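Beta-fructofuranosidase (Bifidobacterium adolescentis, PDB 6NOB) probably hydrolyses the beta-fructofuranoside bonds of sugars such as sucrose, releasing fructose, as a member of glycoside hydrolase family 32. Local coordinates at residues A[267-272]-A[375-380]; A[145-150]-A[158-163]; A[140-145]-A[166-171]. All coordinates share one frame; numbering follows the deposited sequence.

Contact 1 (A[267-272]-A[375-380])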
loop_
_atom_site.group_PDB
_atom_site.type_symbol
_atom_site.label_atom_id
_atom_site.label_comp_id
_atom_site.label_asym_id
_atom_site.label_seq_id
_atom_site.Cartn_x
_atom_site.Cartn_y
_atom_site.Cartn_z
ATOM N N PHE A 267 -10.467 13.047 7.399
ATOM C CA PHE A 267 -11.615 12.159 7.533
ATOM C C PHE A 267 -11.673 11.272 6.296
ATOM O O PHE A 267 -12.382 11.590 5.337
ATOM C CB PHE A 267 -12.892 12.992 7.706
ATOM C CG PHE A 267 -14.172 12.203 7.620
ATOM C CD1 PHE A 267 -14.478 11.239 8.567
ATOM C CD2 PHE A 267 -15.090 12.460 6.611
ATOM C CE1 PHE A 267 -15.665 10.526 8.494
ATOM C CE2 PHE A 267 -16.276 11.755 6.536
ATOM C CZ PHE A 267 -16.562 10.784 7.479
ATOM N N ARG A 268 -10.924 10.168 6.290
ATOM C CA ARG A 268 -10.615 9.505 5.031
ATOM C C ARG A 268 -10.430 8.003 5.219
ATOM O O ARG A 268 -10.494 7.470 6.332
ATOM C CB ARG A 268 -9.365 10.121 4.402
ATOM C CG ARG A 268 -8.115 10.007 5.256
ATOM C CD ARG A 268 -6.905 10.521 4.483
ATOM N NE ARG A 268 -5.762 10.798 5.346
ATOM C CZ ARG A 268 -5.580 11.940 6.001
ATOM N NH1 ARG A 268 -6.474 12.916 5.897
ATOM N NH2 ARG A 268 -4.506 12.106 6.762
ATOM N N ASP A 269 -10.203 7.327 4.090
ATOM C CA ASP A 269 -9.859 5.914 3.972
ATOM C C ASP A 269 -10.983 5.010 4.472
ATOM O O ASP A 269 -10.768 4.204 5.388
ATOM C CB ASP A 269 -8.563 5.624 4.732
ATOM C CG ASP A 269 -7.437 6.578 4.361
ATOM O OD1 ASP A 269 -7.470 7.150 3.249
ATOM O OD2 ASP A 269 -6.516 6.758 5.186
ATOM N N PRO A 270 -12.178 5.081 3.884
ATOM C CA PRO A 270 -13.286 4.254 4.378
ATOM C C PRO A 270 -13.042 2.781 4.105
ATOM O O PRO A 270 -12.596 2.396 3.021
ATOM C CB PRO A 270 -14.492 4.769 3.587
ATOM C CG PRO A 270 -13.896 5.260 2.306
ATOM C CD PRO A 270 -12.556 5.841 2.678
ATOM N N LYS A 271 -13.346 1.954 5.103
ATOM C CA LYS A 271 -13.227 0.503 4.994
ATOM C C LYS A 271 -14.562 -0.104 5.400
ATOM O O LYS A 271 -14.980 0.025 6.555
ATOM C CB LYS A 271 -12.086 -0.023 5.865
ATOM C CG LYS A 271 -11.182 -1.027 5.166
ATOM C CD LYS A 271 -11.959 -2.267 4.762
ATOM C CE LYS A 271 -11.083 -3.255 4.020
ATOM N NZ LYS A 271 -11.859 -4.460 3.605
ATOM N N VAL A 272 -15.233 -0.755 4.455
ATOM C CA VAL A 272 -16.576 -1.286 4.659
ATOM C C VAL A 272 -16.468 -2.795 4.851
ATOM O O VAL A 272 -15.992 -3.511 3.961
ATOM C CB VAL A 272 -17.504 -0.930 3.485
ATOM C CG1 VAL A 272 -18.905 -1.482 3.711
ATOM C CG2 VAL A 272 -17.558 0.578 3.292
ATOM N N GLU A 375 -4.776 6.921 9.810
ATOM C CA GLU A 375 -4.792 6.732 8.369
ATOM C C GLU A 375 -5.006 5.252 8.080
ATOM O O GLU A 375 -4.496 4.392 8.802
ATOM C CB GLU A 375 -3.494 7.229 7.713
ATOM C CG GLU A 375 -3.467 8.737 7.483
ATOM C CD GLU A 375 -2.371 9.178 6.530
ATOM O OE1 GLU A 375 -1.225 8.703 6.674
ATOM O OE2 GLU A 375 -2.657 10.004 5.637
ATOM N N CYS A 376 -5.787 4.969 7.036
ATOM C CA CYS A 376 -6.047 3.622 6.538
ATOM C C CYS A 376 -6.534 2.679 7.635
ATOM O O CYS A 376 -5.818 1.744 8.013
ATOM C CB CYS A 376 -4.790 3.057 5.872
ATOM S SG CYS A 376 -4.195 4.070 4.487
ATOM N N PRO A 377 -7.739 2.881 8.157
ATOM C CA PRO A 377 -8.262 1.987 9.191
ATOM C C PRO A 377 -8.841 0.717 8.582
ATOM O O PRO A 377 -9.037 0.600 7.372
ATOM C CB PRO A 377 -9.354 2.829 9.850
ATOM C CG PRO A 377 -9.888 3.647 8.718
ATOM C CD PRO A 377 -8.699 3.950 7.827
ATOM N N ASP A 378 -9.120 -0.241 9.460
ATOM C CA ASP A 378 -9.728 -1.500 9.060
ATOM C C ASP A 378 -10.326 -2.146 10.298
ATOM O O ASP A 378 -9.749 -2.066 11.386
ATOM C CB ASP A 378 -8.708 -2.437 8.399
ATOM C CG ASP A 378 -9.355 -3.429 7.444
ATOM O OD1 ASP A 378 -10.585 -3.633 7.539
ATOM O OD2 ASP A 378 -8.635 -4.001 6.597
ATOM N N LEU A 379 -11.490 -2.767 10.128
ATOM C CA LEU A 379 -12.184 -3.436 11.222
ATOM C C LEU A 379 -12.749 -4.740 10.687
ATOM O O LEU A 379 -13.546 -4.731 9.744
ATOM C CB LEU A 379 -13.298 -2.557 11.797
ATOM C CG LEU A 379 -13.995 -3.066 13.060
ATOM C CD1 LEU A 379 -13.045 -3.040 14.249
ATOM C CD2 LEU A 379 -15.239 -2.243 13.341
ATOM N N PHE A 380 -12.327 -5.855 11.274
ATOM C CA PHE A 380 -12.756 -7.164 10.812
ATOM C C PHE A 380 -12.693 -8.137 11.980
ATOM O O PHE A 380 -12.221 -7.804 13.070
ATOM C CB PHE A 380 -11.892 -7.653 9.645
ATOM C CG PHE A 380 -10.419 -7.660 9.947
ATOM C CD1 PHE A 380 -9.819 -8.775 10.511
ATOM C CD2 PHE A 380 -9.637 -6.547 9.676
ATOM C CE1 PHE A 380 -8.463 -8.781 10.797
ATOM C CE2 PHE A 380 -8.281 -6.547 9.958
ATOM C CZ PHE A 380 -7.693 -7.665 10.519
HETATM O O HOH W 1 -12.240 -5.435 6.138
#
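Strands 268-272 and 377-380 run nearly parallel, 13° apart, with axes 6.5 Å from each other at closest and no backbone hydrogen bonds between them; Asp-269 and Cys-376, the latter at the corner before strand 377-380, bring their CA atoms to 5.1 Å. Side chains therefore span the gap. Arg-268 reaches across with an extended chain and grips Glu-375 side-on: NE (3.2 Å) and NH2 (3.0 Å) both donate to OE2, and the guanidinium stands almost upright on the carboxylate plane, 85° from it. Its NH1 forms salt bridges with Asp-266 and Glu-236, a use of all three nitrogens that suits arginine. An alanine here would probably leave Glu-375 without this double clamp and freer to turn. Asp-269 points at the other segment, and its short carboxylate takes the N-H of Cys-376 on OD2 at 2.7 Å, on the anti side. Pro-377 presses its CD against Asp-269 O. Farther on, one water joins Lys-271 NZ (2.7 Å) to Asp-378 OD1 (2.8 Å), and both side chains also bond Ser-440. Arg-Asp-Pro and Glu-Cys are signature sequences of family 32 active sites. Strand 268-273 edges a sheet, pairing with 285-295; strand 377-382 pairs with 385-396 in another, consistent with adjacent propeller blades.

Contact 2 (A[145-150]-A[158-163])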
loop_
_atom_site.group_PDB
_atom_site.type_symbol
_atom_site.label_atom_id
_atom_site.label_comp_id
_atom_site.label_asym_id
_atom_site.label_seq_id
_atom_site.Cartn_x
_atom_site.Cartn_y
_atom_site.Cartn_z
ATOM N N PHE A 145 -6.205 -2.301 -6.501
ATOM C CA PHE A 145 -6.143 -0.895 -6.867
ATOM C C PHE A 145 -5.088 -0.210 -6.009
ATOM O O PHE A 145 -4.668 -0.735 -4.973
ATOM C CB PHE A 145 -7.502 -0.209 -6.690
ATOM C CG PHE A 145 -8.622 -0.853 -7.469
ATOM C CD1 PHE A 145 -9.314 -1.939 -6.951
ATOM C CD2 PHE A 145 -8.992 -0.362 -8.712
ATOM C CE1 PHE A 145 -10.345 -2.525 -7.665
ATOM C CE2 PHE A 145 -10.023 -0.944 -9.430
ATOM C CZ PHE A 145 -10.700 -2.025 -8.907
ATOM N N PHE A 146 -4.647 0.966 -6.448
ATOM C CA PHE A 146 -3.616 1.648 -5.680
ATOM C C PHE A 146 -3.594 3.135 -5.992
ATOM O O PHE A 146 -3.858 3.559 -7.121
ATOM C CB PHE A 146 -2.229 1.040 -5.926
ATOM C CG PHE A 146 -1.856 0.909 -7.377
ATOM C CD1 PHE A 146 -2.150 -0.249 -8.083
ATOM C CD2 PHE A 146 -1.184 1.935 -8.028
ATOM C CE1 PHE A 146 -1.797 -0.376 -9.416
ATOM C CE2 PHE A 146 -0.821 1.813 -9.359
ATOM C CZ PHE A 146 -1.130 0.658 -10.055
ATOM N N GLN A 147 -3.275 3.913 -4.958
ATOM C CA GLN A 147 -3.004 5.333 -5.112
ATOM C C GLN A 147 -1.858 5.543 -6.092
ATOM O O GLN A 147 -0.819 4.885 -5.994
ATOM C CB GLN A 147 -2.655 5.935 -3.753
ATOM C CG GLN A 147 -3.798 5.936 -2.755
ATOM C CD GLN A 147 -4.866 6.952 -3.101
ATOM O OE1 GLN A 147 -4.769 8.118 -2.729
ATOM N NE2 GLN A 147 -5.895 6.511 -3.818
ATOM N N LEU A 148 -2.041 6.468 -7.034
ATOM C CA LEU A 148 -1.121 6.593 -8.156
ATOM C C LEU A 148 -0.994 8.047 -8.588
ATOM O O LEU A 148 -1.989 8.773 -8.661
ATOM C CB LEU A 148 -1.592 5.741 -9.342
ATOM C CG LEU A 148 -1.024 6.051 -10.729
ATOM C CD1 LEU A 148 0.405 5.539 -10.861
ATOM C CD2 LEU A 148 -1.912 5.470 -11.818
ATOM N N ASN A 149 0.235 8.459 -8.878
ATOM C CA ASN A 149 0.501 9.721 -9.568
ATOM C C ASN A 149 1.287 9.416 -10.833
ATOM O O ASN A 149 2.491 9.107 -10.748
ATOM C CB ASN A 149 1.280 10.696 -8.684
ATOM C CG ASN A 149 1.887 11.846 -9.480
ATOM O OD1 ASN A 149 1.286 12.345 -10.435
ATOM N ND2 ASN A 149 3.089 12.265 -9.093
ATOM N N PRO A 150 0.678 9.489 -12.018
ATOM C CA PRO A 150 1.390 9.140 -13.251
ATOM C C PRO A 150 2.258 10.250 -13.823
ATOM O O PRO A 150 2.800 10.076 -14.919
ATOM C CB PRO A 150 0.239 8.808 -14.212
ATOM C CG PRO A 150 -0.860 9.706 -13.773
ATOM C CD PRO A 150 -0.729 9.840 -12.272
ATOM N N MET A 158 -4.172 12.577 -6.824
ATOM C CA MET A 158 -4.236 11.131 -6.681
ATOM C C MET A 158 -5.171 10.495 -7.702
ATOM O O MET A 158 -6.321 10.921 -7.861
ATOM C CB MET A 158 -4.672 10.767 -5.262
ATOM C CG MET A 158 -3.506 10.651 -4.297
ATOM S SD MET A 158 -2.457 9.240 -4.701
ATOM C CE MET A 158 -1.034 10.019 -5.455
ATOM N N HIS A 159 -4.658 9.478 -8.392
ATOM C CA HIS A 159 -5.407 8.580 -9.258
ATOM C C HIS A 159 -5.529 7.219 -8.579
ATOM O O HIS A 159 -4.918 6.957 -7.540
ATOM C CB HIS A 159 -4.722 8.405 -10.620
ATOM C CG HIS A 159 -4.405 9.683 -11.333
ATOM N ND1 HIS A 159 -3.689 10.709 -10.753
ATOM C CD2 HIS A 159 -4.675 10.081 -12.599
ATOM C CE1 HIS A 159 -3.551 11.692 -11.624
ATOM N NE2 HIS A 159 -4.140 11.336 -12.752
ATOM N N TRP A 160 -6.301 6.333 -9.203
ATOM C CA TRP A 160 -6.360 4.927 -8.819
ATOM C C TRP A 160 -5.756 4.095 -9.944
ATOM O O TRP A 160 -6.299 4.055 -11.053
ATOM C CB TRP A 160 -7.795 4.485 -8.541
ATOM C CG TRP A 160 -8.264 4.733 -7.142
ATOM C CD1 TRP A 160 -8.004 5.825 -6.368
ATOM C CD2 TRP A 160 -9.087 3.867 -6.354
ATOM N NE1 TRP A 160 -8.617 5.694 -5.146
ATOM C CE2 TRP A 160 -9.287 4.498 -5.112
ATOM C CE3 TRP A 160 -9.672 2.617 -6.578
ATOM C CZ2 TRP A 160 -10.047 3.922 -4.097
ATOM C CZ3 TRP A 160 -10.423 2.046 -5.569
ATOM C CH2 TRP A 160 -10.607 2.697 -4.345
ATOM N N GLY A 161 -4.631 3.439 -9.660
ATOM C CA GLY A 161 -4.142 2.397 -10.536
ATOM C C GLY A 161 -4.899 1.102 -10.311
ATOM O O GLY A 161 -5.664 0.959 -9.359
ATOM N N HIS A 162 -4.681 0.138 -11.203
ATOM C CA HIS A 162 -5.470 -1.087 -11.162
ATOM C C HIS A 162 -4.680 -2.246 -11.750
ATOM O O HIS A 162 -4.116 -2.129 -12.843
ATOM C CB HIS A 162 -6.792 -0.901 -11.919
ATOM C CG HIS A 162 -7.776 -2.011 -11.711
ATOM N ND1 HIS A 162 -8.896 -2.169 -12.500
ATOM C CD2 HIS A 162 -7.810 -3.018 -10.806
ATOM C CE1 HIS A 162 -9.577 -3.223 -12.089
ATOM N NE2 HIS A 162 -8.939 -3.756 -11.063
ATOM N N ALA A 163 -4.651 -3.362 -11.022
ATOM C CA ALA A 163 -4.008 -4.587 -11.472
ATOM C C ALA A 163 -4.825 -5.777 -10.993
ATOM O O ALA A 163 -5.530 -5.698 -9.983
ATOM C CB ALA A 163 -2.562 -4.698 -10.964
#
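Phe-145 and His-162 form an offset stack in a strongly twisted beta hairpin, part of a sheet of the family 32 propeller. Their ring centroids are 3.9 Å apart and the planes 13° from parallel, and the two side chains point the same way. Trp-160 completes the aromatic cluster on this face, its six-membered ring inclined at 49° to Phe-145. Flat rings suit this buried face because they can lie against one another, and His-162 adds a polar edge, its NE2 hydrogen-bonding His-143. On the same face the Gln-147 amide stands perpendicular to the indole; its NE2 and Trp-160 NE1 are both donors and do not bond each other, but turn to carbonyls of Ala-194 and Phe-195 respectively. The other face carries Phe-146, Leu-148 and His-159. Phe-146, with CG between its backbone N and carbonyl carbon (chi1 51°), lays its ring over Gly-161, whose CA sits 3.6 Å from the ring centroid; a beta carbon there would strike Phe-146 CE2, so glycine fits. Gly-161 N also donates to Phe-146 O at 2.7 Å, one of the paired bonds of the ladder. At the turn end, Pro-150 lays its CD over the His-159 ring, 3.5 Å from the centroid.

Contact 3 (A[140-145]-A[166-171])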
loop_
_atom_site.group_PDB
_atom_site.type_symbol
_atom_site.label_atom_id
_atom_site.label_comp_id
_atom_site.label_asym_id
_atom_site.label_seq_id
_atom_site.Cartn_x
_atom_site.Cartn_y
_atom_site.Cartn_z
ATOM N N GLY A 140 -13.451 -14.696 -9.610
ATOM C CA GLY A 140 -12.302 -15.561 -9.749
ATOM C C GLY A 140 -10.950 -14.881 -9.717
ATOM O O GLY A 140 -9.927 -15.578 -9.719
ATOM N N ARG A 141 -10.899 -13.552 -9.686
ATOM C CA ARG A 141 -9.637 -12.831 -9.728
ATOM C C ARG A 141 -9.469 -11.965 -8.488
ATOM O O ARG A 141 -10.446 -11.468 -7.918
ATOM C CB ARG A 141 -9.544 -11.950 -10.977
ATOM C CG ARG A 141 -9.669 -12.701 -12.291
ATOM C CD ARG A 141 -9.730 -11.727 -13.455
ATOM N NE ARG A 141 -10.521 -12.242 -14.568
ATOM C CZ ARG A 141 -9.999 -12.770 -15.670
ATOM N NH1 ARG A 141 -10.794 -13.215 -16.634
ATOM N NH2 ARG A 141 -8.681 -12.850 -15.809
ATOM N N TYR A 142 -8.216 -11.794 -8.072
ATOM C CA TYR A 142 -7.867 -10.840 -7.028
ATOM C C TYR A 142 -7.601 -9.485 -7.666
ATOM O O TYR A 142 -6.851 -9.391 -8.644
ATOM C CB TYR A 142 -6.638 -11.303 -6.247
ATOM C CG TYR A 142 -6.785 -12.664 -5.604
ATOM C CD1 TYR A 142 -7.452 -12.814 -4.396
ATOM C CD2 TYR A 142 -6.252 -13.798 -6.205
ATOM C CE1 TYR A 142 -7.586 -14.053 -3.804
ATOM C CE2 TYR A 142 -6.381 -15.043 -5.619
ATOM C CZ TYR A 142 -7.050 -15.164 -4.419
ATOM O OH TYR A 142 -7.185 -16.398 -3.830
ATOM N N HIS A 143 -8.212 -8.442 -7.116
ATOM C CA HIS A 143 -8.123 -7.100 -7.671
ATOM C C HIS A 143 -7.325 -6.207 -6.735
ATOM O O HIS A 143 -7.621 -6.129 -5.538
ATOM C CB HIS A 143 -9.513 -6.510 -7.909
ATOM C CG HIS A 143 -10.163 -6.998 -9.166
ATOM N ND1 HIS A 143 -10.204 -6.250 -10.322
ATOM C CD2 HIS A 143 -10.784 -8.167 -9.452
ATOM C CE1 HIS A 143 -10.830 -6.933 -11.264
ATOM N NE2 HIS A 143 -11.192 -8.100 -10.762
ATOM N N LEU A 144 -6.323 -5.535 -7.288
ATOM C CA LEU A 144 -5.474 -4.613 -6.545
ATOM C C LEU A 144 -5.573 -3.239 -7.195
ATOM O O LEU A 144 -5.101 -3.043 -8.321
ATOM C CB LEU A 144 -4.028 -5.104 -6.520
ATOM C CG LEU A 144 -2.962 -4.131 -6.019
ATOM C CD1 LEU A 144 -3.234 -3.724 -4.580
ATOM C CD2 LEU A 144 -1.590 -4.765 -6.149
ATOM N N PHE A 145 -6.205 -2.301 -6.501
ATOM C CA PHE A 145 -6.143 -0.895 -6.867
ATOM C C PHE A 145 -5.088 -0.210 -6.009
ATOM O O PHE A 145 -4.668 -0.735 -4.973
ATOM C CB PHE A 145 -7.502 -0.209 -6.690
ATOM C CG PHE A 145 -8.622 -0.853 -7.469
ATOM C CD1 PHE A 145 -9.314 -1.939 -6.951
ATOM C CD2 PHE A 145 -8.992 -0.362 -8.712
ATOM C CE1 PHE A 145 -10.345 -2.525 -7.665
ATOM C CE2 PHE A 145 -10.023 -0.944 -9.430
ATOM C CZ PHE A 145 -10.700 -2.025 -8.907
ATOM N N ARG A 166 -4.500 -13.875 -10.590
ATOM C CA ARG A 166 -5.120 -15.151 -10.274
ATOM C C ARG A 166 -4.445 -15.872 -9.114
ATOM O O ARG A 166 -4.959 -16.905 -8.670
ATOM C CB ARG A 166 -5.111 -16.068 -11.506
ATOM C CG ARG A 166 -5.900 -15.542 -12.698
ATOM C CD ARG A 166 -6.024 -16.606 -13.784
ATOM N NE ARG A 166 -7.007 -16.259 -14.807
ATOM C CZ ARG A 166 -8.325 -16.314 -14.634
ATOM N NH1 ARG A 166 -8.834 -16.706 -13.474
ATOM N NH2 ARG A 166 -9.139 -15.978 -15.627
ATOM N N ASP A 167 -3.309 -15.369 -8.614
ATOM C CA ASP A 167 -2.591 -16.077 -7.560
ATOM C C ASP A 167 -2.026 -15.158 -6.482
ATOM O O ASP A 167 -1.262 -15.633 -5.633
ATOM C CB ASP A 167 -1.458 -16.923 -8.167
ATOM C CG ASP A 167 -0.420 -16.086 -8.904
ATOM O OD1 ASP A 167 -0.510 -14.839 -8.886
ATOM O OD2 ASP A 167 0.495 -16.686 -9.508
ATOM N N LEU A 168 -2.363 -13.864 -6.500
ATOM C CA LEU A 168 -1.876 -12.869 -5.543
ATOM C C LEU A 168 -0.370 -12.640 -5.644
ATOM O O LEU A 168 0.197 -11.891 -4.840
ATOM C CB LEU A 168 -2.236 -13.262 -4.106
ATOM C CG LEU A 168 -3.699 -13.162 -3.689
ATOM C CD1 LEU A 168 -3.953 -14.009 -2.453
ATOM C CD2 LEU A 168 -4.077 -11.708 -3.444
ATOM N N VAL A 169 0.280 -13.266 -6.624
ATOM C CA VAL A 169 1.727 -13.161 -6.812
ATOM C C VAL A 169 2.067 -12.488 -8.137
ATOM O O VAL A 169 2.850 -11.532 -8.172
ATOM C CB VAL A 169 2.404 -14.547 -6.709
ATOM C CG1 VAL A 169 3.872 -14.448 -7.088
ATOM C CG2 VAL A 169 2.241 -15.112 -5.304
ATOM N N HIS A 170 1.491 -12.968 -9.237
ATOM C CA HIS A 170 1.729 -12.419 -10.568
ATOM C C HIS A 170 0.587 -11.485 -10.944
ATOM O O HIS A 170 -0.584 -11.846 -10.799
ATOM C CB HIS A 170 1.854 -13.532 -11.611
ATOM C CG HIS A 170 2.901 -14.552 -11.291
ATOM N ND1 HIS A 170 2.625 -15.710 -10.595
ATOM C CD2 HIS A 170 4.224 -14.592 -11.575
ATOM C CE1 HIS A 170 3.733 -16.417 -10.463
ATOM N NE2 HIS A 170 4.718 -15.761 -11.050
ATOM N N TRP A 171 0.924 -10.304 -11.457
ATOM C CA TRP A 171 -0.048 -9.240 -11.667
ATOM C C TRP A 171 -0.123 -8.839 -13.132
ATOM O O TRP A 171 0.896 -8.770 -13.825
ATOM C CB TRP A 171 0.294 -8.031 -10.791
ATOM C CG TRP A 171 0.151 -8.379 -9.351
ATOM C CD1 TRP A 171 1.135 -8.804 -8.505
ATOM C CD2 TRP A 171 -1.062 -8.391 -8.594
ATOM N NE1 TRP A 171 0.611 -9.057 -7.261
ATOM C CE2 TRP A 171 -0.737 -8.812 -7.290
ATOM C CE3 TRP A 171 -2.390 -8.068 -8.889
ATOM C CZ2 TRP A 171 -1.692 -8.926 -6.282
ATOM C CZ3 TRP A 171 -3.337 -8.184 -7.889
ATOM C CH2 TRP A 171 -2.984 -8.608 -6.600
#
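Tyr-142 and Leu-168 meet because each sets its CG beside its own backbone N, anti to the carbonyl carbon, with chi1 at -58° and -71°. The leucine thus lands squarely on the tyrosine ring: its CG lies 3.6 Å from the centroid, over the middle of one face, and the two side chains cross at about a right angle. A branched aliphatic tip suits this role, since CG, CD1 and CD2 can all rest on the one flat surface. Arg-166 O approaches the same ring at its edge. Two residues along the strand the pattern recurs with roles exchanged, as Leu-144 places CD2 over the six-membered ring of Trp-171, 4.0 Å from its centroid, while its CB touches CZ3 at 3.4 Å. The broad indole also meets Phe-122 edge-to-face, which makes tryptophan a good filler between strand and loop. At the surface end two arginines lie close: Arg-166 NH2 is over a face of the Arg-141 guanidinium, 3.2 Å from Arg-141 NH2, with the planes 44° apart. Both are donors, and this repulsion is probably eased by Asp-87, which forms a salt bridge with Arg-141 and a long, weak ion pair with Arg-166. Asp-167 shapes the loop itself. Its OD1 accepts from Val-169 N at 2.9 Å and His-170 N at 2.8 Å, while OD2 offers its syn lone pair to His-170 ND1 at 2.6 Å, in the plane of the imidazole. Aspartate suits the place because its short carboxylate can fold back onto the following peptides. The arrangement is an Asx turn within an Asx motif, here in the connection between neighbouring antiparallel strands 159-165 and 172-173, packed against strand 141-149 of the same sheet.

How the contacts relate
From the N terminus, strand 141-149 comes first and serves both early contacts. Contact 2 closes the beta hairpin onto strand 159-165, with seven residues between its segments; contact 3 then brings the following loop, 166-171, back to the start of strand 141-149, so its longer loop encloses contact 2. The two share Phe-145 and adjoin through probable hydrogen bonds, Ala-163 N to Leu-144 O and His-162 NE2 to His-143 ND1. Contact 1 follows in series, closing a span of 102 residues and tying two other sheets together. It does not touch contact 2, the nearest atoms being about 7 Å apart, yet Asp-269 and Gln-147 each lie beside bound PEG.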